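Long-range contacts in alkaline phosphatase (Antarctic bacterium, PDB 2IUC), which probably hydrolyses phosphate monoesters at alkaline pH, using a centre of two zinc ions and one magnesium ion: residues V81-S86 / T97-I102; L163-G168 / D236-F241; Q257-G262 / S300-G305. All blocks are in the same frame, centred on the assembly; numbering follows the deposited sequence.

Along the chain the three contacts follow one another in series. Contacts 1 and 3 are neighbours, with centres about 14 Å apart, and both reach the same zinc ion: Ser84 of contact 1 and Asp301 and His302 of contact 3 supply three of its ligands, while Thr82 packs on His302. Contact 3 follows strands 249-255 and 294-299 of the large mixed sheet, which flank strand 36-42. Contact 2 is structural and stands apart, its centre about 26 Å from that of contact 1 and 24 Å from that of contact 3, where helix 230-242 packs on strand 165-169 of that sheet. One sheet thus carries the metal centre past the ends of its strands and, further along, a plain strand-helix packing.

Contact 1 (V81-S86 / T97-I102); sequences VTDSAS and TYNAAI. With ZN (zinc ion), chain D.
Asn99 reaches the 81-86 segment with both ends of its amide. ND2 gives a nearly straight hydrogen bond to Val81 O (2.8 Å, 165°), and each group lies in the plane of the other. On the other side of the amide, OD1 accepts from Ser86 OG at 2.8 Å and, weakly, from Asp83 N. With CG anti to the carbonyl carbon (chi1 -76°), the flat group is laid against the bend of the opposite chain. Asp83 answers in the reverse direction: its OD1 takes Ala100 N at 3.1 Å, met from above the carboxylate plane, and Ser86 N arrives from the opposite face. That second bond is a capping bond, with Asp83 at the N-cap position of helix 84-93, the helix that begins with Ser84, the predicted phosphoserine nucleophile of alkaline phosphatases. Ser84 turns from the 97-102 segment and binds a zinc ion through OG at 2.0 Å. Residues Tyr98 to Ala101 form a type II beta turn, which brings Asn99 and Ala100 up to the cap. Beside these polar bonds, Ala85 CB touches Ile102 CD1 at 3.6 Å, and a water links Ser86 O to Thr97 N. Farther out, Arg148 forms a salt bridge with Asp83 OD2 and probably balances the buried charge, Glu79 accepts from Asn99 N, and aromatic packing from the neighbouring subunit reaches Val81 and Asn99.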
ATOM      1  N   VAL A  81     -12.479  -1.268  12.937  1.00 15.85           N
ATOM      2  CA  VAL A  81     -12.923  -0.721  11.624  1.00 15.09           C
ATOM      3  C   VAL A  81     -13.594   0.663  11.766  1.00 15.16           C
ATOM      4  O   VAL A  81     -14.687   0.822  12.384  1.00 12.66           O
ATOM      5  CB  VAL A  81     -13.807  -1.773  10.882  1.00 14.61           C
ATOM      6  CG1 VAL A  81     -14.211  -1.358   9.417  1.00 12.81           C
ATOM      7  CG2 VAL A  81     -13.111  -3.176  10.939  1.00 15.68           C
ATOM      8  N   THR A  82     -12.996   1.649  11.079  1.00 13.27           N
ATOM      9  CA  THR A  82     -13.479   2.998  11.200  1.00 12.09           C
ATOM     10  C   THR A  82     -14.656   3.212  10.233  1.00 10.85           C
ATOM     11  O   THR A  82     -14.817   2.460   9.280  1.00 11.19           O
ATOM     12  CB  THR A  82     -12.350   4.014  10.808  1.00 11.29           C
ATOM     13  OG1 THR A  82     -12.779   5.331  11.171  1.00 16.00           O
ATOM     14  CG2 THR A  82     -12.150   3.981   9.299  1.00 14.27           C
ATOM     15  N   ASP A  83     -15.458   4.226  10.483  1.00 12.95           N
ATOM     16  CA  ASP A  83     -16.364   4.746   9.419  1.00 12.80           C
ATOM     17  C   ASP A  83     -15.786   6.054   8.874  1.00 11.75           C
ATOM     18  O   ASP A  83     -14.727   6.534   9.336  1.00 10.24           O
ATOM     19  CB  ASP A  83     -17.838   4.897   9.950  1.00 13.37           C
ATOM     20  CG  ASP A  83     -18.085   6.186  10.753  1.00 15.70           C
ATOM     21  OD1 ASP A  83     -17.179   6.782  11.424  1.00 20.51           O
ATOM     22  OD2 ASP A  83     -19.247   6.623  10.737  1.00 17.46           O
ATOM     23  N   SER A  84     -16.486   6.681   7.949  1.00 12.23           N
ATOM     24  CA  SER A  84     -15.951   7.906   7.338  1.00 12.71           C
ATOM     25  C   SER A  84     -15.905   9.094   8.295  1.00 11.89           C
ATOM     26  O   SER A  84     -15.124  10.074   8.116  1.00 12.15           O
ATOM     27  CB  SER A  84     -16.931   8.330   6.266  1.00 11.50           C
ATOM     28  OG  SER A  84     -16.881   7.345   5.285  1.00 19.86           O
ATOM     29  N   ALA A  85     -16.831   9.082   9.269  1.00 12.85           N
ATOM     30  CA  ALA A  85     -16.953  10.207  10.194  1.00 11.35           C
ATOM     31  C   ALA A  85     -15.711  10.308  11.087  1.00 12.83           C
ATOM     32  O   ALA A  85     -15.085  11.418  11.156  1.00 13.69           O
ATOM     33  CB  ALA A  85     -18.186  10.082  11.027  1.00 13.28           C
ATOM     34  N   SER A  86     -15.366   9.211  11.772  1.00 12.34           N
ATOM     35  CA  SER A  86     -14.200   9.284  12.662  1.00 12.78           C
ATOM     36  C   SER A  86     -12.910   9.354  11.807  1.00 12.21           C
ATOM     37  O   SER A  86     -11.958   9.991  12.212  1.00 13.89           O
ATOM     38  CB  SER A  86     -14.147   8.145  13.640  1.00 12.11           C
ATOM     39  OG  SER A  86     -14.373   6.932  12.994  1.00 19.61           O
ATOM     40  N   THR A  97     -11.496   9.466  17.318  1.00 15.23           N
ATOM     41  CA  THR A  97     -12.824   9.636  17.969  1.00 15.86           C
ATOM     42  C   THR A  97     -13.734   8.462  17.641  1.00 15.83           C
ATOM     43  O   THR A  97     -13.273   7.578  16.928  1.00 16.26           O
ATOM     44  CB  THR A  97     -13.388  10.976  17.579  1.00 17.22           C
ATOM     45  OG1 THR A  97     -14.582  11.209  18.319  1.00 17.62           O
ATOM     46  CG2 THR A  97     -13.613  11.055  16.035  1.00 14.75           C
ATOM     47  N   TYR A  98     -14.983   8.416  18.126  1.00 15.25           N
ATOM     48  CA  TYR A  98     -15.789   7.260  17.920  1.00 12.82           C
ATOM     49  C   TYR A  98     -16.459   7.326  16.510  1.00 13.60           C
ATOM     50  O   TYR A  98     -16.694   8.436  15.982  1.00 12.90           O
ATOM     51  CB  TYR A  98     -16.874   7.166  19.039  1.00 13.83           C
ATOM     52  CG  TYR A  98     -17.773   8.429  19.127  1.00 13.88           C
ATOM     53  CD1 TYR A  98     -18.917   8.575  18.324  1.00 13.25           C
ATOM     54  CD2 TYR A  98     -17.454   9.459  20.015  1.00 13.73           C
ATOM     55  CE1 TYR A  98     -19.726   9.742  18.428  1.00 14.08           C
ATOM     56  CE2 TYR A  98     -18.214  10.602  20.115  1.00 17.02           C
ATOM     57  CZ  TYR A  98     -19.357  10.736  19.336  1.00 14.99           C
ATOM     58  OH  TYR A  98     -20.053  11.905  19.479  1.00 18.38           O
ATOM     59  N   ASN A  99     -16.686   6.160  15.902  1.00 14.39           N
ATOM     60  CA  ASN A  99     -17.412   6.061  14.638  1.00 15.76           C
ATOM     61  C   ASN A  99     -18.733   6.823  14.770  1.00 17.70           C
ATOM     62  O   ASN A  99     -19.473   6.642  15.807  1.00 17.71           O
ATOM     63  CB  ASN A  99     -17.718   4.568  14.299  1.00 17.06           C
ATOM     64  CG  ASN A  99     -16.492   3.808  13.792  1.00 17.44           C
ATOM     65  OD1 ASN A  99     -15.401   4.401  13.670  1.00 15.44           O
ATOM     66  ND2 ASN A  99     -16.645   2.483  13.562  1.00 12.28           N
ATOM     67  N   ALA A 100     -19.033   7.587  13.714  1.00 17.03           N
ATOM     68  CA  ALA A 100     -20.186   8.545  13.575  1.00 15.04           C
ATOM     69  C   ALA A 100     -19.914   9.961  14.063  1.00 12.80           C
ATOM     70  O   ALA A 100     -20.690  10.865  13.781  1.00 12.47           O
ATOM     71  CB  ALA A 100     -21.504   7.980  14.244  1.00 15.58           C
ATOM     72  N   ALA A 101     -18.844  10.186  14.853  1.00 13.31           N
ATOM     73  CA  ALA A 101     -18.545  11.576  15.307  1.00 13.19           C
ATOM     74  C   ALA A 101     -18.140  12.506  14.174  1.00 14.95           C
ATOM     75  O   ALA A 101     -17.320  12.116  13.335  1.00 14.60           O
ATOM     76  CB  ALA A 101     -17.391  11.621  16.358  1.00 11.77           C
ATOM     77  N   ILE A 102     -18.640  13.739  14.203  1.00 12.71           N
ATOM     78  CA  ILE A 102     -18.223  14.783  13.220  1.00 14.66           C
ATOM     79  C   ILE A 102     -17.561  15.892  14.048  1.00 14.83           C
ATOM     80  O   ILE A 102     -18.233  16.641  14.788  1.00 14.84           O
ATOM     81  CB  ILE A 102     -19.452  15.372  12.429  1.00 14.44           C
ATOM     82  CG1 ILE A 102     -20.243  14.291  11.612  1.00 14.54           C
ATOM     83  CG2 ILE A 102     -19.023  16.587  11.539  1.00 11.39           C
ATOM     84  CD1 ILE A 102     -19.378  13.487  10.490  1.00 11.77           C
TER
HETATM   85 ZN    ZN D1002     -15.456   6.443   4.170  1.00 18.80          ZN
HETATM   86  O   HOH W   1     -10.881   8.694  14.482  1.00 19.81           O

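Contact 2 (L163-G168 / D236-F241); sequences LDFFAG and DLAIQF
In the layered alpha/beta core of alkaline phosphatase, Phe165 and Ala238 join a central-sheet strand to a helix lying over it. Strand 165-168 and helix 236-241 run almost antiparallel, at 170°, with their axes 9.2 Å apart, and side chains fill the space between. Phe165 does most of this work. Its CG stands anti to the backbone N, which sends the ring out from the sheet onto the helix. Ala238 sits over one face: CA makes a CH-pi contact 3.9 Å from the centroid of the Phe165 ring and only 5° off the ring normal, while CB rests over the CD2 and CE2 side of the same face, 3.6 Å from Phe165 CD2. A small residue here lets the helix backbone itself come down on the ring. Leu237 CB meets the far end of that ring at CZ, 4.0 Å away. One turn on, Phe241 brings CD2 to within 3.8 Å of Phe165 CD1, the two ring planes inclined at 45°, and CE2 of Phe241 also reaches the backbone Asp164 O at 3.6 Å. No hydrogen bond crosses this apolar interface. Around it, the 163-168 segment is hydrogen-bonded between strands 124-129 and 210-214, whose Val128 and Met211 touch Phe165, while Leu242 of the same helix extends the packing and Leu237 leans on Phe213 of strand 210-214.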
ATOM      1  N   LEU A 163     -15.502  28.872   6.361  1.00 18.39           N
ATOM      2  CA  LEU A 163     -15.446  28.348   4.984  1.00 19.10           C
ATOM      3  C   LEU A 163     -15.694  29.394   3.911  1.00 18.39           C
ATOM      4  O   LEU A 163     -16.719  30.056   3.947  1.00 18.04           O
ATOM      5  CB  LEU A 163     -16.552  27.327   4.775  1.00 18.69           C
ATOM      6  CG  LEU A 163     -16.256  25.962   4.272  1.00 22.34           C
ATOM      7  CD1 LEU A 163     -17.436  25.379   3.506  1.00 27.84           C
ATOM      8  CD2 LEU A 163     -14.906  25.710   3.625  1.00 22.92           C
ATOM      9  N   ASP A 164     -14.790  29.476   2.929  1.00 15.55           N
ATOM     10  CA  ASP A 164     -14.865  30.488   1.897  1.00 15.12           C
ATOM     11  C   ASP A 164     -15.457  29.955   0.601  1.00 14.58           C
ATOM     12  O   ASP A 164     -16.005  30.717  -0.176  1.00 13.73           O
ATOM     13  CB  ASP A 164     -13.463  31.143   1.640  1.00 14.28           C
ATOM     14  CG  ASP A 164     -12.911  31.807   2.893  1.00 19.98           C
ATOM     15  OD1 ASP A 164     -13.512  32.882   3.233  1.00 21.65           O
ATOM     16  OD2 ASP A 164     -11.944  31.265   3.581  1.00 16.20           O
ATOM     17  N   PHE A 165     -15.333  28.645   0.362  1.00 13.48           N
ATOM     18  CA  PHE A 165     -15.766  27.995  -0.882  1.00 12.57           C
ATOM     19  C   PHE A 165     -16.278  26.559  -0.597  1.00 12.31           C
ATOM     20  O   PHE A 165     -15.637  25.818   0.182  1.00 11.90           O
ATOM     21  CB  PHE A 165     -14.561  27.903  -1.898  1.00 12.23           C
ATOM     22  CG  PHE A 165     -14.936  27.351  -3.234  1.00 11.69           C
ATOM     23  CD1 PHE A 165     -15.204  28.203  -4.309  1.00 12.37           C
ATOM     24  CD2 PHE A 165     -14.951  25.957  -3.458  1.00 10.01           C
ATOM     25  CE1 PHE A 165     -15.562  27.678  -5.551  1.00 10.48           C
ATOM     26  CE2 PHE A 165     -15.292  25.423  -4.696  1.00 17.36           C
ATOM     27  CZ  PHE A 165     -15.620  26.282  -5.739  1.00 11.01           C
ATOM     28  N   PHE A 166     -17.379  26.153  -1.236  1.00 10.54           N
ATOM     29  CA  PHE A 166     -17.722  24.779  -1.243  1.00 10.84           C
ATOM     30  C   PHE A 166     -18.450  24.466  -2.537  1.00 11.63           C
ATOM     31  O   PHE A 166     -19.116  25.376  -3.164  1.00 12.18           O
ATOM     32  CB  PHE A 166     -18.560  24.408  -0.008  1.00 10.98           C
ATOM     33  CG  PHE A 166     -19.956  25.030   0.013  1.00 12.24           C
ATOM     34  CD1 PHE A 166     -20.997  24.506  -0.754  1.00 14.66           C
ATOM     35  CD2 PHE A 166     -20.197  26.173   0.801  1.00 14.57           C
ATOM     36  CE1 PHE A 166     -22.316  25.079  -0.646  1.00 14.70           C
ATOM     37  CE2 PHE A 166     -21.458  26.779   0.895  1.00 17.88           C
ATOM     38  CZ  PHE A 166     -22.540  26.253   0.144  1.00 15.54           C
ATOM     39  N   ALA A 167     -18.377  23.189  -2.931  1.00 10.40           N
ATOM     40  CA  ALA A 167     -19.122  22.651  -4.062  1.00 10.62           C
ATOM     41  C   ALA A 167     -19.480  21.161  -3.871  1.00 12.25           C
ATOM     42  O   ALA A 167     -18.621  20.298  -3.507  1.00 14.45           O
ATOM     43  CB  ALA A 167     -18.243  22.828  -5.377  1.00  9.97           C
ATOM     44  N   GLY A 168     -20.726  20.833  -4.092  1.00 13.43           N
ATOM     45  CA  GLY A 168     -21.186  19.465  -3.850  1.00 13.09           C
ATOM     46  C   GLY A 168     -22.657  19.341  -4.007  1.00 13.66           C
ATOM     47  O   GLY A 168     -23.343  20.264  -4.520  1.00 16.49           O
ATOM     48  N   ASP A 236     -10.168  22.940  -9.525  1.00 16.37           N
ATOM     49  CA  ASP A 236      -9.595  24.110 -10.189  1.00 16.83           C
ATOM     50  C   ASP A 236     -10.280  25.445  -9.823  1.00 16.65           C
ATOM     51  O   ASP A 236      -9.590  26.448  -9.638  1.00 17.36           O
ATOM     52  CB  ASP A 236      -9.661  23.946 -11.704  1.00 18.20           C
ATOM     53  CG  ASP A 236      -8.360  23.563 -12.287  1.00 22.93           C
ATOM     54  OD1 ASP A 236      -7.325  23.867 -11.636  1.00 26.53           O
ATOM     55  OD2 ASP A 236      -8.390  22.948 -13.371  1.00 25.26           O
ATOM     56  N   LEU A 237     -11.623  25.503  -9.760  1.00 15.99           N
ATOM     57  CA  LEU A 237     -12.323  26.749  -9.330  1.00 14.80           C
ATOM     58  C   LEU A 237     -11.937  27.163  -7.933  1.00 14.28           C
ATOM     59  O   LEU A 237     -11.707  28.344  -7.660  1.00 14.06           O
ATOM     60  CB  LEU A 237     -13.850  26.624  -9.342  1.00 15.24           C
ATOM     61  CG  LEU A 237     -14.597  26.888 -10.639  1.00 15.86           C
ATOM     62  CD1 LEU A 237     -16.083  26.725 -10.364  1.00 14.25           C
ATOM     63  CD2 LEU A 237     -14.238  28.248 -11.331  1.00 17.29           C
ATOM     64  N   ALA A 238     -11.922  26.196  -7.021  1.00 15.40           N
ATOM     65  CA  ALA A 238     -11.556  26.509  -5.630  1.00 15.44           C
ATOM     66  C   ALA A 238     -10.132  27.125  -5.609  1.00 14.19           C
ATOM     67  O   ALA A 238      -9.859  28.064  -4.889  1.00 15.18           O
ATOM     68  CB  ALA A 238     -11.660  25.218  -4.674  1.00 13.02           C
ATOM     69  N   ILE A 239      -9.226  26.595  -6.415  1.00 14.00           N
ATOM     70  CA  ILE A 239      -7.827  27.064  -6.357  1.00 14.62           C
ATOM     71  C   ILE A 239      -7.794  28.477  -6.853  1.00 14.54           C
ATOM     72  O   ILE A 239      -7.259  29.370  -6.197  1.00 12.77           O
ATOM     73  CB  ILE A 239      -6.836  26.158  -7.154  1.00 13.20           C
ATOM     74  CG1 ILE A 239      -6.688  24.761  -6.502  1.00 12.33           C
ATOM     75  CG2 ILE A 239      -5.465  26.892  -7.346  1.00 13.08           C
ATOM     76  CD1 ILE A 239      -6.188  23.712  -7.516  1.00 13.50           C
ATOM     77  N   GLN A 240      -8.390  28.716  -8.021  1.00 15.87           N
ATOM     78  CA  GLN A 240      -8.378  30.082  -8.543  1.00 16.12           C
ATOM     79  C   GLN A 240      -9.061  31.113  -7.669  1.00 16.42           C
ATOM     80  O   GLN A 240      -8.523  32.209  -7.457  1.00 14.92           O
ATOM     81  CB  GLN A 240      -8.952  30.093  -9.942  1.00 17.86           C
ATOM     82  CG  GLN A 240      -8.100  29.335 -10.884  1.00 16.19           C
ATOM     83  CD  GLN A 240      -8.597  29.541 -12.313  1.00 20.52           C
ATOM     84  OE1 GLN A 240      -8.443  30.636 -12.921  1.00 20.65           O
ATOM     85  NE2 GLN A 240      -9.185  28.509 -12.850  1.00 17.88           N
ATOM     86  N   PHE A 241     -10.233  30.728  -7.107  1.00 15.51           N
ATOM     87  CA  PHE A 241     -11.016  31.550  -6.217  1.00 14.46           C
ATOM     88  C   PHE A 241     -10.283  31.831  -4.904  1.00 14.35           C
ATOM     89  O   PHE A 241     -10.165  32.993  -4.492  1.00 11.94           O
ATOM     90  CB  PHE A 241     -12.346  30.815  -5.813  1.00 14.60           C
ATOM     91  CG  PHE A 241     -13.254  31.664  -5.028  1.00 13.96           C
ATOM     92  CD1 PHE A 241     -13.940  32.705  -5.663  1.00 12.90           C
ATOM     93  CD2 PHE A 241     -13.427  31.467  -3.655  1.00 13.93           C
ATOM     94  CE1 PHE A 241     -14.769  33.580  -4.946  1.00 13.66           C
ATOM     95  CE2 PHE A 241     -14.246  32.325  -2.900  1.00 15.37           C
ATOM     96  CZ  PHE A 241     -14.945  33.377  -3.550  1.00 12.48           C
TER

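Contact 3 (Q257-G262 / S300-G305); sequences QIDWGG and SDHETG. With ZN (zinc ion), chain D; ZN (zinc ion), chain C.
Thr304 and Asp259 make the tight end of this contact, with Thr304 OG1 donating to Asp259 OD1 across only 2.6 Å. The hydroxyl comes in on the anti side of the carboxylate, 21° out of its plane, while the zinc ion of chain C is held by both oxygens, OD1 at 2.3 Å and OD2 at 2.4 Å. OD1 thus carries a metal and a hydrogen bond together, and the threonine acts as a second-shell residue that helps hold the carboxylate's orientation. With OG1 anti to the carbonyl carbon (chi1 -53°), the hydroxyl faces the aspartate and CG2 lies over the end of the 257-262 segment, 3.7 Å from Gly262 C. There the backbones close in: a side chain on Gly262 would clash with Thr304 O. With an alanine in place of Thr304, Asp259 OD1 would probably lose its hydroxyl partner, leaving the zinc alone to hold the group from this side, and the contact of CG2 with Gly262 would go as well. This is the two-zinc centre of the alkaline phosphatase fold, built from segments that follow strands of the central sheet, here the start of helix 258-263 after strand 249-255 and the loop after strand 294-299; His263 and His337 complete the protein ligands of the Asp259 zinc. Toward the other zinc, in chain D, the two segments meet more loosely. His302 NE2 binds that ion at 2.1 Å, and toward the 257-262 segment the ring turns its edge, CE1 lying 3.4 Å from Asp259 OD1 near the ring plane. ND1 of His302 donates to Glu303 O, nearly in the plane of the ring, which helps set its rotation. Asp301 OD2 joins the same metal, with Asp43 and Ser84 as the remaining protein ligands.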
ATOM      1  N   GLN A 257     -17.698   8.875  -3.993  1.00 11.40           N
ATOM      2  CA  GLN A 257     -18.563   7.744  -4.398  1.00 13.10           C
ATOM      3  C   GLN A 257     -17.762   6.480  -4.643  1.00 11.78           C
ATOM      4  O   GLN A 257     -18.315   5.384  -4.869  1.00 12.53           O
ATOM      5  CB  GLN A 257     -19.407   8.142  -5.630  1.00 11.98           C
ATOM      6  CG  GLN A 257     -20.311   9.322  -5.253  1.00 12.47           C
ATOM      7  CD  GLN A 257     -21.379   9.553  -6.318  1.00 13.98           C
ATOM      8  OE1 GLN A 257     -21.820   8.608  -6.935  1.00 16.54           O
ATOM      9  NE2 GLN A 257     -21.829  10.804  -6.486  1.00 10.96           N
ATOM     10  N   ILE A 258     -16.428   6.599  -4.550  1.00 11.27           N
ATOM     11  CA  ILE A 258     -15.629   5.360  -4.612  1.00  9.84           C
ATOM     12  C   ILE A 258     -16.129   4.322  -3.558  1.00  8.97           C
ATOM     13  O   ILE A 258     -16.216   3.090  -3.804  1.00 10.56           O
ATOM     14  CB  ILE A 258     -14.159   5.658  -4.346  1.00  9.12           C
ATOM     15  CG1 ILE A 258     -13.640   6.565  -5.482  1.00  7.50           C
ATOM     16  CG2 ILE A 258     -13.329   4.363  -4.440  1.00  6.95           C
ATOM     17  CD1 ILE A 258     -12.348   7.339  -5.140  1.00  8.68           C
ATOM     18  N   ASP A 259     -16.349   4.810  -2.375  1.00 10.21           N
ATOM     19  CA  ASP A 259     -16.812   3.944  -1.261  1.00 10.82           C
ATOM     20  C   ASP A 259     -18.194   3.346  -1.596  1.00 11.19           C
ATOM     21  O   ASP A 259     -18.571   2.225  -1.210  1.00 11.21           O
ATOM     22  CB  ASP A 259     -16.917   4.868  -0.061  1.00 10.40           C
ATOM     23  CG  ASP A 259     -17.642   4.202   1.117  1.00 15.76           C
ATOM     24  OD1 ASP A 259     -16.994   3.410   1.813  1.00 13.23           O
ATOM     25  OD2 ASP A 259     -18.834   4.520   1.346  1.00 18.47           O
ATOM     26  N   TRP A 260     -19.015   4.100  -2.324  1.00 14.08           N
ATOM     27  CA  TRP A 260     -20.389   3.586  -2.557  1.00 13.85           C
ATOM     28  C   TRP A 260     -20.362   2.448  -3.517  1.00 13.09           C
ATOM     29  O   TRP A 260     -21.168   1.543  -3.412  1.00 11.89           O
ATOM     30  CB  TRP A 260     -21.354   4.707  -3.007  1.00 15.05           C
ATOM     31  CG  TRP A 260     -21.400   5.926  -2.028  1.00 17.86           C
ATOM     32  CD1 TRP A 260     -20.816   6.024  -0.758  1.00 18.02           C
ATOM     33  CD2 TRP A 260     -22.089   7.168  -2.251  1.00 19.20           C
ATOM     34  NE1 TRP A 260     -21.115   7.252  -0.207  1.00 20.41           N
ATOM     35  CE2 TRP A 260     -21.898   7.968  -1.097  1.00 21.45           C
ATOM     36  CE3 TRP A 260     -22.888   7.662  -3.310  1.00 18.81           C
ATOM     37  CZ2 TRP A 260     -22.446   9.254  -0.990  1.00 20.50           C
ATOM     38  CZ3 TRP A 260     -23.421   8.939  -3.223  1.00 17.48           C
ATOM     39  CH2 TRP A 260     -23.236   9.709  -2.068  1.00 20.49           C
ATOM     40  N   GLY A 261     -19.446   2.533  -4.512  1.00 13.13           N
ATOM     41  CA  GLY A 261     -19.058   1.423  -5.369  1.00 14.37           C
ATOM     42  C   GLY A 261     -18.595   0.186  -4.609  1.00 13.61           C
ATOM     43  O   GLY A 261     -18.967  -0.941  -4.951  1.00 15.56           O
ATOM     44  N   GLY A 262     -17.798   0.374  -3.571  1.00 12.48           N
ATOM     45  CA  GLY A 262     -17.286  -0.746  -2.771  1.00 12.57           C
ATOM     46  C   GLY A 262     -18.464  -1.382  -2.007  1.00 13.70           C
ATOM     47  O   GLY A 262     -18.577  -2.579  -2.028  1.00 14.35           O
ATOM     48  N   SER A 300      -6.905   8.182   1.762  1.00 11.54           N
ATOM     49  CA  SER A 300      -8.271   7.675   1.914  1.00 13.83           C
ATOM     50  C   SER A 300      -8.574   7.601   3.382  1.00 13.57           C
ATOM     51  O   SER A 300      -7.658   7.598   4.219  1.00 11.74           O
ATOM     52  CB  SER A 300      -8.408   6.259   1.359  1.00 13.65           C
ATOM     53  OG  SER A 300      -7.918   6.165   0.045  1.00 19.55           O
ATOM     54  N   ASP A 301      -9.871   7.547   3.711  1.00 14.17           N
ATOM     55  CA  ASP A 301     -10.225   7.282   5.103  1.00 13.81           C
ATOM     56  C   ASP A 301     -10.130   5.827   5.577  1.00 13.97           C
ATOM     57  O   ASP A 301      -9.895   5.585   6.778  1.00 15.44           O
ATOM     58  CB  ASP A 301     -11.605   7.885   5.445  1.00 14.79           C
ATOM     59  CG  ASP A 301     -12.742   7.444   4.462  1.00 15.40           C
ATOM     60  OD1 ASP A 301     -12.543   6.715   3.455  1.00 13.55           O
ATOM     61  OD2 ASP A 301     -13.921   7.716   4.803  1.00 22.24           O
ATOM     62  N   HIS A 302     -10.341   4.847   4.689  1.00 12.01           N
ATOM     63  CA  HIS A 302     -10.345   3.408   4.999  1.00 13.01           C
ATOM     64  C   HIS A 302     -10.637   2.770   3.618  1.00 13.42           C
ATOM     65  O   HIS A 302     -10.910   3.483   2.623  1.00 13.02           O
ATOM     66  CB  HIS A 302     -11.496   3.049   6.022  1.00  9.73           C
ATOM     67  CG  HIS A 302     -12.832   3.511   5.499  1.00  7.92           C
ATOM     68  ND1 HIS A 302     -13.478   2.858   4.469  1.00 12.29           N
ATOM     69  CD2 HIS A 302     -13.555   4.620   5.735  1.00 12.34           C
ATOM     70  CE1 HIS A 302     -14.522   3.546   4.085  1.00 11.40           C
ATOM     71  NE2 HIS A 302     -14.611   4.607   4.853  1.00 10.03           N
ATOM     72  N   GLU A 303     -10.562   1.436   3.560  1.00 13.08           N
ATOM     73  CA  GLU A 303     -10.875   0.633   2.409  1.00 12.76           C
ATOM     74  C   GLU A 303     -12.319   0.129   2.498  1.00 14.71           C
ATOM     75  O   GLU A 303     -12.835  -0.079   3.606  1.00 14.07           O
ATOM     76  CB  GLU A 303      -9.975  -0.608   2.453  1.00 13.62           C
ATOM     77  CG  GLU A 303      -9.970  -1.337   1.137  1.00 15.86           C
ATOM     78  CD  GLU A 303     -11.038  -2.486   0.965  1.00 18.08           C
ATOM     79  OE1 GLU A 303     -11.680  -2.959   1.963  1.00 21.55           O
ATOM     80  OE2 GLU A 303     -11.134  -2.979  -0.186  1.00 20.63           O
ATOM     81  N   THR A 304     -12.951  -0.084   1.358  1.00 14.72           N
ATOM     82  CA  THR A 304     -14.291  -0.719   1.372  1.00 16.87           C
ATOM     83  C   THR A 304     -14.515  -1.887   0.375  1.00 17.39           C
ATOM     84  O   THR A 304     -14.180  -1.805  -0.845  1.00 17.29           O
ATOM     85  CB  THR A 304     -15.370   0.296   0.989  1.00 15.55           C
ATOM     86  OG1 THR A 304     -15.243   1.430   1.809  1.00 16.71           O
ATOM     87  CG2 THR A 304     -16.871  -0.337   1.202  1.00 14.19           C
ATOM     88  N   GLY A 305     -15.183  -2.950   0.871  1.00 16.88           N
ATOM     89  CA  GLY A 305     -15.532  -4.076  -0.005  1.00 15.23           C
ATOM     90  C   GLY A 305     -14.560  -5.248  -0.147  1.00 15.16           C
ATOM     91  O   GLY A 305     -14.945  -6.257  -0.757  1.00 13.37           O
TER
HETATM   92 ZN    ZN D1002     -15.456   6.443   4.170  1.00 18.80          ZN
HETATM   93 ZN    ZN C1001     -18.581   3.433   3.508  1.00 28.71          ZN